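Local coordinates for putative transcriptional regulator (Listeria innocua, PDB 3LWF), which probably binds DNA as a transcription factor of the Rrf2 family, whose members carry a helix-turn-helix DNA-binding domain, at residues A[86-100]-A[130-142]. Numbering follows the deposited sequence.
With SO4 (sulfate ion), chain G.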
ATOM      1  N   LEU A  86       0.324  29.165   0.099  1.00 21.81           N
ATOM      2  CA  LEU A  86       0.807  28.090  -0.760  1.00 24.61           C
ATOM      3  C   LEU A  86       1.752  28.687  -1.811  1.00 23.07           C
ATOM      4  O   LEU A  86       1.494  29.727  -2.353  1.00 24.34           O
ATOM      5  CB  LEU A  86      -0.367  27.380  -1.445  1.00 24.29           C
ATOM      6  CG  LEU A  86      -0.093  26.019  -2.089  1.00 25.96           C
ATOM      7  CD1 LEU A  86       0.290  25.054  -1.002  1.00 19.95           C
ATOM      8  CD2 LEU A  86      -1.348  25.514  -2.814  1.00 24.27           C
ATOM      9  N   ASN A  87       2.873  28.069  -2.069  1.00 23.38           N
ATOM     10  CA  ASN A  87       3.793  28.640  -3.024  1.00 25.95           C
ATOM     11  C   ASN A  87       3.741  27.958  -4.387  1.00 29.09           C
ATOM     12  O   ASN A  87       4.756  27.653  -4.986  1.00 34.66           O
ATOM     13  CB  ASN A  87       5.199  28.564  -2.498  1.00 24.15           C
ATOM     14  CG  ASN A  87       6.160  29.387  -3.332  1.00 27.98           C
ATOM     15  OD1 ASN A  87       5.845  30.486  -3.738  1.00 27.18           O
ATOM     16  ND2 ASN A  87       7.334  28.865  -3.560  1.00 18.95           N
ATOM     17  N   GLY A  88       2.575  27.789  -4.935  1.00 30.20           N
ATOM     18  CA  GLY A  88       2.498  27.208  -6.262  1.00 30.32           C
ATOM     19  C   GLY A  88       1.069  26.891  -6.574  1.00 29.78           C
ATOM     20  O   GLY A  88       0.161  27.171  -5.788  1.00 29.76           O
ATOM     21  N   ASP A  89       0.886  26.264  -7.719  1.00 27.47           N
ATOM     22  CA  ASP A  89      -0.425  25.937  -8.212  1.00 26.77           C
ATOM     23  C   ASP A  89      -0.879  24.640  -7.543  1.00 23.67           C
ATOM     24  O   ASP A  89      -0.194  23.652  -7.664  1.00 22.70           O
ATOM     25  CB  ASP A  89      -0.279  25.728  -9.720  1.00 27.18           C
ATOM     26  CG  ASP A  89      -1.590  25.625 -10.435  1.00 26.54           C
ATOM     27  OD1 ASP A  89      -2.647  25.521  -9.796  1.00 29.57           O
ATOM     28  OD2 ASP A  89      -1.540  25.689 -11.675  1.00 36.16           O
ATOM     29  N   PRO A  90      -2.058  24.633  -6.894  1.00 24.20           N
ATOM     30  CA  PRO A  90      -2.583  23.388  -6.354  1.00 25.99           C
ATOM     31  C   PRO A  90      -2.805  22.286  -7.403  1.00 26.69           C
ATOM     32  O   PRO A  90      -2.884  21.108  -7.039  1.00 24.09           O
ATOM     33  CB  PRO A  90      -3.907  23.796  -5.666  1.00 27.17           C
ATOM     34  CG  PRO A  90      -4.146  25.193  -5.999  1.00 27.11           C
ATOM     35  CD  PRO A  90      -2.962  25.775  -6.690  1.00 25.57           C
ATOM     36  N   GLU A  91      -2.898  22.670  -8.683  1.00 24.50           N
ATOM     37  CA  GLU A  91      -3.056  21.728  -9.778  1.00 25.71           C
ATOM     38  C   GLU A  91      -1.715  21.105 -10.158  1.00 26.29           C
ATOM     39  O   GLU A  91      -1.686  20.166 -10.938  1.00 27.78           O
ATOM     40  CB  GLU A  91      -3.624  22.428 -11.028  1.00 28.01           C
ATOM     41  CG  GLU A  91      -4.966  23.168 -10.859  1.00 34.74           C
ATOM     42  CD  GLU A  91      -6.182  22.278 -11.039  1.00 48.22           C
ATOM     43  OE1 GLU A  91      -6.001  21.050 -11.241  1.00 55.29           O
ATOM     44  OE2 GLU A  91      -7.320  22.802 -10.974  1.00 50.03           O
ATOM     45  N   LYS A  92      -0.608  21.634  -9.651  1.00 25.52           N
ATOM     46  CA  LYS A  92       0.719  21.061  -9.948  1.00 27.18           C
ATOM     47  C   LYS A  92       1.417  20.450  -8.727  1.00 27.66           C
ATOM     48  O   LYS A  92       2.225  19.526  -8.869  1.00 31.70           O
ATOM     49  CB  LYS A  92       1.627  22.099 -10.597  1.00 28.83           C
ATOM     50  CG  LYS A  92       1.106  22.698 -11.914  1.00 32.13           C
ATOM     51  CD  LYS A  92       2.200  23.594 -12.555  1.00 46.42           C
ATOM     52  CE  LYS A  92       1.691  24.473 -13.743  1.00 51.22           C
ATOM     53  NZ  LYS A  92       1.309  25.878 -13.332  1.00 48.99           N
ATOM     54  N   ILE A  93       1.086  20.920  -7.534  1.00 23.96           N
ATOM     55  CA  ILE A  93       1.643  20.324  -6.317  1.00 23.18           C
ATOM     56  C   ILE A  93       0.932  18.987  -5.986  1.00 23.08           C
ATOM     57  O   ILE A  93      -0.303  18.906  -5.904  1.00 24.27           O
ATOM     58  CB  ILE A  93       1.555  21.308  -5.135  1.00 23.03           C
ATOM     59  CG1 ILE A  93       2.403  22.556  -5.413  1.00 24.29           C
ATOM     60  CG2 ILE A  93       1.975  20.639  -3.828  1.00 21.40           C
ATOM     61  CD1 ILE A  93       2.033  23.753  -4.504  1.00 20.21           C
ATOM     62  N   THR A  94       1.728  17.952  -5.783  1.00 21.31           N
ATOM     63  CA  THR A  94       1.231  16.599  -5.543  1.00 21.27           C
ATOM     64  C   THR A  94       1.225  16.157  -4.079  1.00 22.26           C
ATOM     65  O   THR A  94       1.912  16.714  -3.213  1.00 21.68           O
ATOM     66  CB  THR A  94       2.113  15.608  -6.275  1.00 22.42           C
ATOM     67  OG1 THR A  94       3.350  15.600  -5.612  1.00 22.37           O
ATOM     68  CG2 THR A  94       2.339  15.998  -7.788  1.00 20.30           C
ATOM     69  N   ALA A  95       0.464  15.096  -3.811  1.00 23.61           N
ATOM     70  CA  ALA A  95       0.421  14.476  -2.495  1.00 20.72           C
ATOM     71  C   ALA A  95       1.818  13.951  -2.153  1.00 21.13           C
ATOM     72  O   ALA A  95       2.278  14.062  -1.020  1.00 18.97           O
ATOM     73  CB  ALA A  95      -0.641  13.348  -2.454  1.00 17.57           C
ATOM     74  N   GLY A  96       2.516  13.415  -3.138  1.00 20.89           N
ATOM     75  CA  GLY A  96       3.933  13.015  -2.942  1.00 20.71           C
ATOM     76  C   GLY A  96       4.885  14.113  -2.471  1.00 24.03           C
ATOM     77  O   GLY A  96       5.701  13.890  -1.542  1.00 21.62           O
ATOM     78  N   ASP A  97       4.785  15.290  -3.109  1.00 22.41           N
ATOM     79  CA  ASP A  97       5.524  16.484  -2.699  1.00 23.61           C
ATOM     80  C   ASP A  97       5.428  16.671  -1.194  1.00 21.85           C
ATOM     81  O   ASP A  97       6.422  16.779  -0.534  1.00 21.70           O
ATOM     82  CB  ASP A  97       4.940  17.772  -3.363  1.00 24.97           C
ATOM     83  CG  ASP A  97       5.274  17.888  -4.846  1.00 26.95           C
ATOM     84  OD1 ASP A  97       6.310  17.348  -5.227  1.00 25.25           O
ATOM     85  OD2 ASP A  97       4.506  18.516  -5.627  1.00 25.47           O
ATOM     86  N   ILE A  98       4.203  16.718  -0.673  1.00 19.39           N
ATOM     87  CA  ILE A  98       3.963  17.005   0.703  1.00 20.61           C
ATOM     88  C   ILE A  98       4.392  15.844   1.622  1.00 22.04           C
ATOM     89  O   ILE A  98       5.152  16.052   2.554  1.00 22.92           O
ATOM     90  CB  ILE A  98       2.451  17.253   0.986  1.00 20.62           C
ATOM     91  CG1 ILE A  98       1.817  18.372   0.132  1.00 29.47           C
ATOM     92  CG2 ILE A  98       2.240  17.450   2.478  1.00 24.88           C
ATOM     93  CD1 ILE A  98       2.661  19.509  -0.238  1.00 27.29           C
ATOM     94  N   ILE A  99       3.887  14.634   1.335  1.00 22.15           N
ATOM     95  CA  ILE A  99       4.070  13.475   2.172  1.00 21.09           C
ATOM     96  C   ILE A  99       5.555  13.130   2.262  1.00 19.94           C
ATOM     97  O   ILE A  99       6.065  12.919   3.344  1.00 17.06           O
ATOM     98  CB  ILE A  99       3.287  12.237   1.616  1.00 23.84           C
ATOM     99  CG1 ILE A  99       1.755  12.418   1.683  1.00 25.50           C
ATOM    100  CG2 ILE A  99       3.703  10.920   2.310  1.00 20.86           C
ATOM    101  CD1 ILE A  99       1.189  12.614   3.049  1.00 30.32           C
ATOM    102  N   ARG A 100       6.264  13.080   1.150  1.00 18.16           N
ATOM    103  CA  ARG A 100       7.684  12.699   1.232  1.00 21.95           C
ATOM    104  C   ARG A 100       8.540  13.799   1.855  1.00 21.75           C
ATOM    105  O   ARG A 100       9.637  13.517   2.344  1.00 24.67           O
ATOM    106  CB  ARG A 100       8.238  12.304  -0.128  1.00 23.22           C
ATOM    107  CG  ARG A 100       7.554  11.087  -0.736  1.00 26.61           C
ATOM    108  CD  ARG A 100       8.486  10.391  -1.716  1.00 29.96           C
ATOM    109  NE  ARG A 100       7.808   9.404  -2.550  1.00 27.40           N
ATOM    110  CZ  ARG A 100       7.087   9.699  -3.624  1.00 31.86           C
ATOM    111  NH1 ARG A 100       6.910  10.968  -3.988  1.00 30.86           N
ATOM    112  NH2 ARG A 100       6.514   8.730  -4.325  1.00 30.34           N
ATOM    113  N   VAL A 130       1.281   2.488  -5.944  1.00 25.54           N
ATOM    114  CA  VAL A 130       0.993   3.446  -4.870  1.00 25.63           C
ATOM    115  C   VAL A 130       1.817   4.716  -5.096  1.00 24.27           C
ATOM    116  O   VAL A 130       1.339   5.834  -4.926  1.00 21.28           O
ATOM    117  CB  VAL A 130       1.329   2.861  -3.485  1.00 25.65           C
ATOM    118  CG1 VAL A 130       1.330   3.941  -2.406  1.00 18.27           C
ATOM    119  CG2 VAL A 130       0.380   1.730  -3.170  1.00 25.95           C
ATOM    120  N   ARG A 131       3.065   4.509  -5.486  1.00 22.30           N
ATOM    121  CA  ARG A 131       3.959   5.594  -5.805  1.00 23.69           C
ATOM    122  C   ARG A 131       3.376   6.491  -6.894  1.00 24.97           C
ATOM    123  O   ARG A 131       3.503   7.712  -6.846  1.00 22.07           O
ATOM    124  CB  ARG A 131       5.277   5.026  -6.285  1.00 21.16           C
ATOM    125  CG  ARG A 131       6.159   6.096  -6.847  1.00 30.30           C
ATOM    126  CD  ARG A 131       7.594   5.594  -6.918  1.00 32.94           C
ATOM    127  NE  ARG A 131       7.777   4.825  -8.119  1.00 31.86           N
ATOM    128  CZ  ARG A 131       8.810   4.025  -8.362  1.00 39.10           C
ATOM    129  NH1 ARG A 131       9.789   3.859  -7.459  1.00 28.00           N
ATOM    130  NH2 ARG A 131       8.833   3.367  -9.522  1.00 30.44           N
ATOM    131  N   ASP A 132       2.741   5.874  -7.885  1.00 24.50           N
ATOM    132  CA  ASP A 132       2.125   6.637  -8.947  1.00 25.45           C
ATOM    133  C   ASP A 132       0.949   7.455  -8.462  1.00 24.68           C
ATOM    134  O   ASP A 132       0.749   8.550  -8.948  1.00 24.12           O
ATOM    135  CB  ASP A 132       1.701   5.737 -10.115  1.00 27.26           C
ATOM    136  CG  ASP A 132       2.900   5.224 -10.898  1.00 34.49           C
ATOM    137  OD1 ASP A 132       3.997   5.786 -10.692  1.00 44.11           O
ATOM    138  OD2 ASP A 132       2.758   4.254 -11.689  1.00 40.14           O
ATOM    139  N   VAL A 133       0.158   6.922  -7.542  1.00 22.97           N
ATOM    140  CA  VAL A 133      -0.924   7.697  -6.976  1.00 22.88           C
ATOM    141  C   VAL A 133      -0.372   8.977  -6.274  1.00 24.81           C
ATOM    142  O   VAL A 133      -0.922  10.077  -6.447  1.00 23.14           O
ATOM    143  CB  VAL A 133      -1.746   6.861  -6.007  1.00 24.08           C
ATOM    144  CG1 VAL A 133      -2.634   7.762  -5.140  1.00 20.70           C
ATOM    145  CG2 VAL A 133      -2.553   5.811  -6.780  1.00 18.92           C
ATOM    146  N   LEU A 134       0.695   8.816  -5.487  1.00 23.13           N
ATOM    147  CA  LEU A 134       1.325   9.936  -4.781  1.00 25.56           C
ATOM    148  C   LEU A 134       1.842  10.971  -5.737  1.00 24.91           C
ATOM    149  O   LEU A 134       1.685  12.160  -5.510  1.00 25.78           O
ATOM    150  CB  LEU A 134       2.502   9.479  -3.904  1.00 26.52           C
ATOM    151  CG  LEU A 134       2.152   8.958  -2.522  1.00 29.02           C
ATOM    152  CD1 LEU A 134       3.444   8.553  -1.822  1.00 24.29           C
ATOM    153  CD2 LEU A 134       1.378  10.029  -1.716  1.00 20.93           C
ATOM    154  N   ASP A 135       2.442  10.499  -6.817  1.00 25.83           N
ATOM    155  CA  ASP A 135       3.090  11.358  -7.785  1.00 26.35           C
ATOM    156  C   ASP A 135       2.169  11.986  -8.793  1.00 27.48           C
ATOM    157  O   ASP A 135       2.539  12.988  -9.378  1.00 27.70           O
ATOM    158  CB  ASP A 135       4.204  10.605  -8.495  1.00 26.33           C
ATOM    159  CG  ASP A 135       5.351  10.332  -7.567  1.00 30.32           C
ATOM    160  OD1 ASP A 135       5.442  11.035  -6.544  1.00 33.38           O
ATOM    161  OD2 ASP A 135       6.144   9.423  -7.836  1.00 34.41           O
ATOM    162  N   GLN A 136       0.961  11.465  -8.958  1.00 26.98           N
ATOM    163  CA  GLN A 136       0.046  12.021  -9.955  1.00 27.29           C
ATOM    164  C   GLN A 136      -1.228  12.625  -9.350  1.00 27.54           C
ATOM    165  O   GLN A 136      -2.069  13.100 -10.078  1.00 29.06           O
ATOM    166  CB  GLN A 136      -0.339  10.922 -10.956  1.00 25.76           C
ATOM    167  CG  GLN A 136       0.847  10.385 -11.777  1.00 31.30           C
ATOM    168  CD  GLN A 136       0.562   9.009 -12.395  1.00 49.71           C
ATOM    169  OE1 GLN A 136      -0.577   8.695 -12.752  1.00 62.43           O
ATOM    170  NE2 GLN A 136       1.596   8.181 -12.510  1.00 53.66           N
ATOM    171  N   THR A 137      -1.418  12.542  -8.043  1.00 24.18           N
ATOM    172  CA  THR A 137      -2.605  13.124  -7.419  1.00 25.00           C
ATOM    173  C   THR A 137      -2.181  14.481  -6.882  1.00 26.27           C
ATOM    174  O   THR A 137      -1.208  14.558  -6.110  1.00 27.49           O
ATOM    175  CB  THR A 137      -3.144  12.242  -6.254  1.00 25.08           C
ATOM    176  OG1 THR A 137      -3.411  10.929  -6.740  1.00 23.93           O
ATOM    177  CG2 THR A 137      -4.413  12.821  -5.596  1.00 20.12           C
ATOM    178  N   THR A 138      -2.914  15.534  -7.260  1.00 23.04           N
ATOM    179  CA  THR A 138      -2.592  16.891  -6.860  1.00 21.73           C
ATOM    180  C   THR A 138      -3.468  17.376  -5.726  1.00 22.33           C
ATOM    181  O   THR A 138      -4.505  16.766  -5.388  1.00 21.15           O
ATOM    182  CB  THR A 138      -2.801  17.875  -8.035  1.00 25.92           C
ATOM    183  OG1 THR A 138      -4.192  17.852  -8.437  1.00 19.20           O
ATOM    184  CG2 THR A 138      -1.892  17.528  -9.192  1.00 17.62           C
ATOM    185  N   LEU A 139      -3.056  18.486  -5.122  1.00 20.41           N
ATOM    186  CA  LEU A 139      -3.881  19.086  -4.098  1.00 22.48           C
ATOM    187  C   LEU A 139      -5.276  19.399  -4.663  1.00 23.21           C
ATOM    188  O   LEU A 139      -6.281  19.238  -3.970  1.00 23.67           O
ATOM    189  CB  LEU A 139      -3.231  20.341  -3.527  1.00 24.10           C
ATOM    190  CG  LEU A 139      -1.938  20.165  -2.728  1.00 25.92           C
ATOM    191  CD1 LEU A 139      -1.377  21.512  -2.318  1.00 22.19           C
ATOM    192  CD2 LEU A 139      -2.198  19.278  -1.518  1.00 23.87           C
ATOM    193  N   SER A 140      -5.346  19.834  -5.918  1.00 24.17           N
ATOM    194  CA  SER A 140      -6.662  20.074  -6.571  1.00 25.08           C
ATOM    195  C   SER A 140      -7.507  18.826  -6.687  1.00 22.14           C
ATOM    196  O   SER A 140      -8.696  18.857  -6.420  1.00 22.10           O
ATOM    197  CB  SER A 140      -6.474  20.693  -7.958  1.00 23.67           C
ATOM    198  OG  SER A 140      -5.793  21.908  -7.766  1.00 34.68           O
ATOM    199  N   ASP A 141      -6.888  17.721  -7.061  1.00 23.25           N
ATOM    200  CA  ASP A 141      -7.577  16.426  -7.078  1.00 23.89           C
ATOM    201  C   ASP A 141      -8.179  16.131  -5.710  1.00 24.39           C
ATOM    202  O   ASP A 141      -9.315  15.648  -5.599  1.00 25.39           O
ATOM    203  CB  ASP A 141      -6.591  15.292  -7.432  1.00 25.05           C
ATOM    204  CG  ASP A 141      -6.105  15.362  -8.841  1.00 22.41           C
ATOM    205  OD1 ASP A 141      -6.796  15.966  -9.661  1.00 28.95           O
ATOM    206  OD2 ASP A 141      -5.003  14.851  -9.133  1.00 25.49           O
ATOM    207  N   LEU A 142      -7.415  16.400  -4.653  1.00 23.29           N
ATOM    208  CA  LEU A 142      -7.875  16.034  -3.323  1.00 21.68           C
ATOM    209  C   LEU A 142      -9.030  16.940  -2.894  1.00 25.07           C
ATOM    210  O   LEU A 142     -10.035  16.471  -2.408  1.00 22.38           O
ATOM    211  CB  LEU A 142      -6.748  16.116  -2.323  1.00 21.30           C
ATOM    212  CG  LEU A 142      -5.610  15.108  -2.482  1.00 25.59           C
ATOM    213  CD1 LEU A 142      -4.668  15.235  -1.281  1.00 20.82           C
ATOM    214  CD2 LEU A 142      -6.140  13.655  -2.647  1.00 19.82           C
TER
HETATM  215  S   SO4 G 143      10.308  31.457  -5.737  0.70 68.36           S
HETATM  216  O1  SO4 G 143      10.686  32.801  -6.198  0.70 64.98           O
HETATM  217  O2  SO4 G 143      10.319  30.509  -6.839  0.70 74.07           O
HETATM  218  O3  SO4 G 143      11.255  30.973  -4.743  0.70 62.97           O
HETATM  219  O4  SO4 G 143       8.945  31.470  -5.235  0.70 70.61           O
HETATM  220  O   HOH W   1       5.323  13.981  -6.634  1.00 32.46           O
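Two capped helix starts meet where Thr94 and Thr138 form a single beta bridge, joining the loop after strand 83-86 of the Rrf2-type domain to the break between helices 117-136 and 139-144. Two backbone hydrogen bonds flank the bridge: Leu139 N gives to Ile93 O at 2.9 Å, and Ala95 N to Thr137 O at 2.9 Å. Each threonine heads a capping box. Their hydroxyls (chi1 70° and 61°) accept from the backbone N of Asp97 and Asp141, whose OD2 atoms accept in return from the threonine N. Each methyl lies over the other segment's backbone, Thr138 CG2 3.2 Å from Glu91 O.

Beyond the bridge, Gly96 N hydrogen-bonds to Leu134 O, and Leu134 is a knob among Ala95, Gly96, Ile99 and Arg100. At the other end Leu139 CD1 meets Ile93 CG2 at 3.8 Å and Leu86 tip to tip, beside helix 24-38.

Leu134 CD1 sits over one face of the Arg100 guanidinium, toward its rim. Arg100 NH2 forms a salt bridge with the C-terminal carboxylate of Ile159 of the second subunit. In the salt bridge with Asp135, NH1 donates in the guanidinium plane to the syn lone pair of OD1, 2.9 Å away, while a water links that oxygen to Thr94 OG1.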